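Local coordinates for Na-K-Cl cotransporter (Methanosarcina acetivorans, PDB 3G40), which probably carries chloride together with monovalent cations across the membrane, this chain being only its cytoplasmic C-terminal domain, at residues Q155-W161 against F244-F250; L196-A202 against V227-R233. The contacts are given in a common frame with arbitrary orientation. Residues are numbered along the deposited sequence.

Interaction 1: residues Q155-W161 against F244-F250; sequences QNLINLW and FASLHIF
Two parallel strands of the large mixed sheet pair here. Strand 157-161 runs beside strand 247-250, with axes 4.8 Å apart and 18° between their directions. Ile158 pairs with Leu247, Asn159 with His248 and Leu160 with Ile249. Before the strand, Gln155 takes positive phi and psi (47/44). The Ser246 side chain, chi1 m, meets the incoming backbone: its OG accepts from Asn156 N at 3.0 Å and from Leu157 N at 3.1 Å. Leu157 O then receives Leu247 N at 3.2 Å and, weakly, Ser246 N at 2.7 Å. Ile158 CG2 packs on Ile249 CD1 at 3.6 Å. Asn159 N donates to Leu247 O (3.0 Å), and Asn159 O accepts from Ile249 N (2.8 Å). A water bridges Asn159 OD1 (2.6 Å) and Phe244 O (2.8 Å). Leu160 CD2 touches Ile249 CG2 at 3.6 Å, on the face covered by helix 179-192. Trp161 N donates to Ile249 O at 2.8 Å. Its side chain, chi1 m and chi2 86°, bonds through NE1 to His248 ND1 at 3.0 Å. Its five-membered ring makes an offset stack with Phe250, centroids 4.2 Å apart and planes at 9°. Phe274 meets Phe250 in turn. The Trp161 bond implies that His248 ND1 carries no proton and acts as the acceptor inside this buried aromatic cluster.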
loop_
_atom_site.group_PDB
_atom_site.type_symbol
_atom_site.label_atom_id
_atom_site.label_comp_id
_atom_site.label_asym_id
_atom_site.label_seq_id
_atom_site.Cartn_x
_atom_site.Cartn_y
_atom_site.Cartn_z
ATOM N N GLN A 155 5.451 -3.662 6.470
ATOM C CA GLN A 155 6.037 -2.545 7.232
ATOM C C GLN A 155 6.540 -3.004 8.603
ATOM O O GLN A 155 6.315 -2.336 9.612
ATOM C CB GLN A 155 5.015 -1.399 7.393
ATOM C CG GLN A 155 4.437 -0.976 6.072
ATOM C CD GLN A 155 3.541 0.287 6.126
ATOM O OE1 GLN A 155 3.302 0.872 7.180
ATOM N NE2 GLN A 155 3.041 0.684 4.975
ATOM N N ASN A 156 7.222 -4.141 8.641
ATOM C CA ASN A 156 7.671 -4.680 9.921
ATOM C C ASN A 156 9.186 -4.854 10.019
ATOM O O ASN A 156 9.719 -5.150 11.094
ATOM C CB ASN A 156 6.948 -5.994 10.246
ATOM C CG ASN A 156 7.354 -7.131 9.332
ATOM O OD1 ASN A 156 7.789 -6.911 8.207
ATOM N ND2 ASN A 156 7.205 -8.364 9.814
ATOM N N LEU A 157 9.882 -4.669 8.905
ATOM C CA LEU A 157 11.338 -4.816 8.907
ATOM C C LEU A 157 11.964 -3.705 8.087
ATOM O O LEU A 157 11.584 -3.482 6.946
ATOM C CB LEU A 157 11.768 -6.197 8.347
ATOM C CG LEU A 157 11.249 -7.433 9.100
ATOM C CD1 LEU A 157 11.389 -8.703 8.262
ATOM C CD2 LEU A 157 11.961 -7.571 10.444
ATOM N N ILE A 158 12.929 -3.011 8.679
ATOM C CA ILE A 158 13.646 -1.933 8.012
ATOM C C ILE A 158 15.137 -2.248 8.065
ATOM O O ILE A 158 15.650 -2.582 9.131
ATOM C CB ILE A 158 13.405 -0.569 8.723
ATOM C CG1 ILE A 158 11.905 -0.237 8.763
ATOM C CG2 ILE A 158 14.157 0.550 8.018
ATOM C CD1 ILE A 158 11.541 0.891 9.728
ATOM N N ASN A 159 15.821 -2.149 6.927
ATOM C CA ASN A 159 17.283 -2.213 6.898
ATOM C C ASN A 159 17.838 -0.832 6.579
ATOM O O ASN A 159 17.418 -0.207 5.607
ATOM C CB ASN A 159 17.792 -3.173 5.817
ATOM C CG ASN A 159 17.572 -4.636 6.163
ATOM O OD1 ASN A 159 17.314 -4.992 7.314
ATOM N ND2 ASN A 159 17.677 -5.490 5.158
ATOM N N LEU A 160 18.777 -0.353 7.388
ATOM C CA LEU A 160 19.516 0.865 7.046
ATOM C C LEU A 160 20.894 0.417 6.557
ATOM O O LEU A 160 21.665 -0.173 7.320
ATOM C CB LEU A 160 19.683 1.744 8.285
ATOM C CG LEU A 160 19.815 3.262 8.279
ATOM C CD1 LEU A 160 20.908 3.586 9.268
ATOM C CD2 LEU A 160 20.032 3.951 6.885
ATOM N N TRP A 161 21.189 0.686 5.288
ATOM C CA TRP A 161 22.464 0.328 4.689
ATOM C C TRP A 161 23.476 1.438 4.878
ATOM O O TRP A 161 23.291 2.557 4.405
ATOM C CB TRP A 161 22.288 0.027 3.197
ATOM C CG TRP A 161 21.535 -1.222 2.965
ATOM C CD1 TRP A 161 20.180 -1.364 2.900
ATOM C CD2 TRP A 161 22.087 -2.538 2.819
ATOM N NE1 TRP A 161 19.854 -2.684 2.697
ATOM C CE2 TRP A 161 21.008 -3.424 2.643
ATOM C CE3 TRP A 161 23.391 -3.046 2.802
ATOM C CZ2 TRP A 161 21.191 -4.796 2.452
ATOM C CZ3 TRP A 161 23.571 -4.409 2.612
ATOM C CH2 TRP A 161 22.481 -5.265 2.441
ATOM N N PHE A 244 16.391 -9.772 3.810
ATOM C CA PHE A 244 15.032 -9.278 3.572
ATOM C C PHE A 244 14.597 -8.120 4.483
ATOM O O PHE A 244 14.885 -8.122 5.681
ATOM C CB PHE A 244 13.999 -10.396 3.669
ATOM C CG PHE A 244 12.596 -9.901 3.435
ATOM C CD1 PHE A 244 12.122 -9.725 2.146
ATOM C CD2 PHE A 244 11.780 -9.546 4.503
ATOM C CE1 PHE A 244 10.838 -9.235 1.918
ATOM C CE2 PHE A 244 10.497 -9.052 4.281
ATOM C CZ PHE A 244 10.028 -8.903 2.987
ATOM N N ALA A 245 13.900 -7.138 3.911
ATOM C CA ALA A 245 13.247 -6.077 4.698
ATOM C C ALA A 245 11.994 -5.553 3.978
ATOM O O ALA A 245 11.890 -5.675 2.771
ATOM C CB ALA A 245 14.199 -4.917 4.961
ATOM N N SER A 246 11.058 -4.967 4.726
ATOM C CA SER A 246 9.914 -4.256 4.127
ATOM C C SER A 246 10.415 -3.050 3.361
ATOM O O SER A 246 9.887 -2.677 2.297
ATOM C CB SER A 246 8.954 -3.778 5.223
ATOM O OG SER A 246 8.563 -4.855 6.082
ATOM N N LEU A 247 11.438 -2.424 3.915
ATOM C CA LEU A 247 12.005 -1.226 3.321
ATOM C C LEU A 247 13.497 -1.192 3.568
ATOM O O LEU A 247 13.951 -1.323 4.714
ATOM C CB LEU A 247 11.386 0.027 3.940
ATOM C CG LEU A 247 11.966 1.369 3.444
ATOM C CD1 LEU A 247 11.557 1.677 1.997
ATOM C CD2 LEU A 247 11.549 2.528 4.357
ATOM N N HIS A 248 14.246 -1.007 2.488
ATOM C CA HIS A 248 15.685 -0.777 2.563
ATOM C C HIS A 248 15.954 0.722 2.426
ATOM O O HIS A 248 15.504 1.348 1.462
ATOM C CB HIS A 248 16.377 -1.499 1.417
ATOM C CG HIS A 248 16.212 -2.984 1.457
ATOM N ND1 HIS A 248 17.115 -3.811 2.090
ATOM C CD2 HIS A 248 15.254 -3.793 0.946
ATOM C CE1 HIS A 248 16.720 -5.065 1.966
ATOM N NE2 HIS A 248 15.595 -5.083 1.272
ATOM N N ILE A 249 16.672 1.286 3.393
ATOM C CA ILE A 249 17.111 2.683 3.335
ATOM C C ILE A 249 18.587 2.735 2.971
ATOM O O ILE A 249 19.421 2.093 3.628
ATOM C CB ILE A 249 16.884 3.389 4.695
ATOM C CG1 ILE A 249 15.398 3.297 5.090
ATOM C CG2 ILE A 249 17.380 4.847 4.648
ATOM C CD1 ILE A 249 15.119 3.689 6.513
ATOM N N PHE A 250 18.902 3.457 1.899
ATOM C CA PHE A 250 20.280 3.665 1.461
ATOM C C PHE A 250 20.602 5.151 1.505
ATOM O O PHE A 250 19.699 5.987 1.549
ATOM C CB PHE A 250 20.463 3.183 0.017
ATOM C CG PHE A 250 20.265 1.702 -0.166
ATOM C CD1 PHE A 250 19.013 1.186 -0.473
ATOM C CD2 PHE A 250 21.334 0.829 -0.049
ATOM C CE1 PHE A 250 18.830 -0.184 -0.645
ATOM C CE2 PHE A 250 21.157 -0.550 -0.220
ATOM C CZ PHE A 250 19.903 -1.048 -0.511
HETATM O O HOH W 1 15.339 -6.512 7.986
#

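Interaction 2: residues L196-A202 against V227-R233; sequences LSFMTFA and VKMQVLR
This is a parallel strand pairing at one end of the sheet within the chain. Strand 196-201 lies inside, and strand 228-232 is the outermost strand. Their axes approach to 4.3 Å, with 17° between their directions. The register is Ser197 to Lys228, Phe198 to Met229, Met199 to Gln230, Thr200 to Val231 and Phe201 to Leu232. Six backbone hydrogen bonds alternate in direction. Lys228 N donates to Leu196 O (3.2 Å), Phe198 N to Lys228 O (2.8 Å) and Gln230 N to Phe198 O (2.9 Å). Thr200 N donates to Gln230 O (3.0 Å), Leu232 N to Thr200 O (2.7 Å) and Ala202 N to Leu232 O (3.2 Å). The two strands and helix 205-222 form a beta-alpha-beta crossover, the repeating unit of alpha/beta folds. The helix lies over the face that carries Thr200, Met229 and Val231. On that face the Phe198 ring, chi1 m and chi2 169°, receives Val227 CG1 3.6 Å from its centroid, almost on the ring normal, as a CH-pi contact. Met229 has chi1 and chi2 both m. Its SD reaches Phe198 CD1 at 3.6 Å, an oblique Met-aromatic contact. Thr200 CG2 meets Val231 CG2 at 3.9 Å, while Thr200 OG1 is hydrogen-bonded to Ile162 O. On the opposite face Met199, with all three chi angles m, brings CE to 3.8 Å from Leu232 CD1 and 3.4 Å from Gln230 OE1. Trp161 of the next strand packs against both Met199 and Leu232.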
loop_
_atom_site.group_PDB
_atom_site.type_symbol
_atom_site.label_atom_id
_atom_site.label_comp_id
_atom_site.label_asym_id
_atom_site.label_seq_id
_atom_site.Cartn_x
_atom_site.Cartn_y
_atom_site.Cartn_z
ATOM N N LEU A 196 14.447 -2.804 13.288
ATOM C CA LEU A 196 15.458 -2.104 12.511
ATOM C C LEU A 196 16.784 -2.847 12.537
ATOM O O LEU A 196 17.231 -3.264 13.608
ATOM C CB LEU A 196 15.668 -0.696 13.071
ATOM C CG LEU A 196 16.738 0.179 12.429
ATOM C CD1 LEU A 196 16.511 0.349 10.922
ATOM C CD2 LEU A 196 16.773 1.564 13.109
ATOM N N SER A 197 17.411 -3.009 11.370
ATOM C CA SER A 197 18.772 -3.570 11.300
ATOM C C SER A 197 19.702 -2.596 10.607
ATOM O O SER A 197 19.298 -1.900 9.674
ATOM C CB SER A 197 18.830 -4.904 10.536
ATOM O OG SER A 197 18.003 -5.891 11.107
ATOM N N PHE A 198 20.950 -2.551 11.069
ATOM C CA PHE A 198 22.001 -1.813 10.380
ATOM C C PHE A 198 22.800 -2.818 9.562
ATOM O O PHE A 198 23.281 -3.821 10.101
ATOM C CB PHE A 198 22.962 -1.147 11.371
ATOM C CG PHE A 198 22.375 -0.013 12.156
ATOM C CD1 PHE A 198 23.069 0.509 13.240
ATOM C CD2 PHE A 198 21.148 0.544 11.817
ATOM C CE1 PHE A 198 22.557 1.558 13.972
ATOM C CE2 PHE A 198 20.627 1.601 12.554
ATOM C CZ PHE A 198 21.328 2.112 13.617
ATOM N N MET A 199 22.943 -2.538 8.272
ATOM C CA MET A 199 23.662 -3.402 7.338
ATOM C C MET A 199 24.885 -2.676 6.775
ATOM O O MET A 199 24.809 -1.508 6.389
ATOM C CB MET A 199 22.740 -3.791 6.178
ATOM C CG MET A 199 21.351 -4.283 6.611
ATOM S SD MET A 199 21.383 -5.956 7.259
ATOM C CE MET A 199 22.401 -6.731 6.022
ATOM N N THR A 200 26.024 -3.357 6.725
ATOM C CA THR A 200 27.173 -2.780 6.042
ATOM C C THR A 200 28.026 -3.901 5.440
ATOM O O THR A 200 27.635 -5.059 5.471
ATOM C CB THR A 200 28.014 -1.873 6.971
ATOM O OG1 THR A 200 28.888 -1.052 6.183
ATOM C CG2 THR A 200 28.843 -2.709 7.944
ATOM N N PHE A 201 29.166 -3.547 4.870
ATOM C CA PHE A 201 30.052 -4.544 4.261
ATOM C C PHE A 201 31.497 -4.145 4.499
ATOM O O PHE A 201 31.789 -2.976 4.757
ATOM C CB PHE A 201 29.776 -4.646 2.762
ATOM C CG PHE A 201 29.727 -3.316 2.083
ATOM C CD1 PHE A 201 30.842 -2.815 1.434
ATOM C CD2 PHE A 201 28.575 -2.550 2.122
ATOM C CE1 PHE A 201 30.801 -1.579 0.815
ATOM C CE2 PHE A 201 28.526 -1.311 1.511
ATOM C CZ PHE A 201 29.642 -0.824 0.858
ATOM N N ALA A 202 32.402 -5.123 4.422
ATOM C CA ALA A 202 33.805 -4.883 4.694
ATOM C C ALA A 202 34.636 -5.902 3.921
ATOM O O ALA A 202 34.230 -7.059 3.795
ATOM C CB ALA A 202 34.068 -5.001 6.179
ATOM N N VAL A 227 18.392 -2.864 17.913
ATOM C CA VAL A 227 18.925 -2.818 16.555
ATOM C C VAL A 227 19.861 -4.008 16.297
ATOM O O VAL A 227 20.760 -4.285 17.091
ATOM C CB VAL A 227 19.652 -1.481 16.304
ATOM C CG1 VAL A 227 20.247 -1.441 14.901
ATOM C CG2 VAL A 227 18.682 -0.316 16.510
ATOM N N LYS A 228 19.633 -4.722 15.197
ATOM C CA LYS A 228 20.493 -5.849 14.828
ATOM C C LYS A 228 21.521 -5.407 13.798
ATOM O O LYS A 228 21.195 -4.659 12.880
ATOM C CB LYS A 228 19.660 -7.000 14.257
ATOM C CG LYS A 228 18.717 -7.640 15.265
ATOM C CD LYS A 228 18.020 -8.860 14.679
ATOM C CE LYS A 228 17.099 -9.520 15.699
ATOM N NZ LYS A 228 16.255 -10.586 15.083
ATOM N N MET A 229 22.759 -5.861 13.959
ATOM C CA MET A 229 23.857 -5.459 13.088
ATOM C C MET A 229 24.280 -6.613 12.191
ATOM O O MET A 229 24.437 -7.742 12.658
ATOM C CB MET A 229 25.071 -5.034 13.924
ATOM C CG MET A 229 24.739 -4.181 15.128
ATOM S SD MET A 229 23.831 -2.710 14.607
ATOM C CE MET A 229 23.534 -1.979 16.220
ATOM N N GLN A 230 24.465 -6.334 10.905
ATOM C CA GLN A 230 25.078 -7.302 10.000
ATOM C C GLN A 230 26.227 -6.654 9.256
ATOM O O GLN A 230 26.061 -5.612 8.634
ATOM C CB GLN A 230 24.070 -7.826 8.980
ATOM C CG GLN A 230 23.091 -8.838 9.524
ATOM C CD GLN A 230 22.289 -9.517 8.423
ATOM O OE1 GLN A 230 22.824 -9.869 7.369
ATOM N NE2 GLN A 230 20.995 -9.707 8.668
ATOM N N VAL A 231 27.398 -7.268 9.320
ATOM C CA VAL A 231 28.503 -6.843 8.482
ATOM C C VAL A 231 28.693 -7.923 7.422
ATOM O O VAL A 231 29.072 -9.056 7.741
ATOM C CB VAL A 231 29.804 -6.651 9.298
ATOM C CG1 VAL A 231 30.943 -6.252 8.387
ATOM C CG2 VAL A 231 29.609 -5.603 10.385
ATOM N N LEU A 232 28.421 -7.573 6.168
ATOM C CA LEU A 232 28.411 -8.535 5.069
ATOM C C LEU A 232 29.767 -8.654 4.379
ATOM O O LEU A 232 30.597 -7.738 4.427
ATOM C CB LEU A 232 27.341 -8.163 4.031
ATOM C CG LEU A 232 25.895 -8.136 4.527
ATOM C CD1 LEU A 232 24.950 -7.716 3.410
ATOM C CD2 LEU A 232 25.492 -9.494 5.104
ATOM N N ARG A 233 29.975 -9.796 3.733
ATOM C CA ARG A 233 31.193 -10.042 2.973
ATOM C C ARG A 233 31.160 -9.255 1.664
ATOM O O ARG A 233 32.190 -8.799 1.174
ATOM C CB ARG A 233 31.328 -11.540 2.682
ATOM C CG ARG A 233 32.677 -11.964 2.137
ATOM C CD ARG A 233 33.652 -12.229 3.268
ATOM N NE ARG A 233 34.889 -12.844 2.797
ATOM C CZ ARG A 233 35.866 -13.253 3.599
ATOM N NH1 ARG A 233 35.745 -13.112 4.913
ATOM N NH2 ARG A 233 36.960 -13.803 3.090
#

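From the N terminus, the chain builds five other strands of the sheet before it reaches strand 157-161, the first strand of these contacts, then passes helix 179-192 to strand 195-201. Interaction 2 closes the shorter loop, around helix 205-222, when the chain returns as strand 228-232. The next strand, 247-251, closes the longer loop at interaction 1, on the other side of strand 157-161. Interaction 2 is thus nested inside interaction 1. Strands 157-161 and 195-201 are neighbours and join the two: Leu160 N lies 2.8 Å from Ser197 O, probably hydrogen-bonded. Across the sheet the order is 247-251, 157-161, 195-201, 228-232. Together the contacts tie the sheet's outer end toward its middle, where strand 271-276 follows.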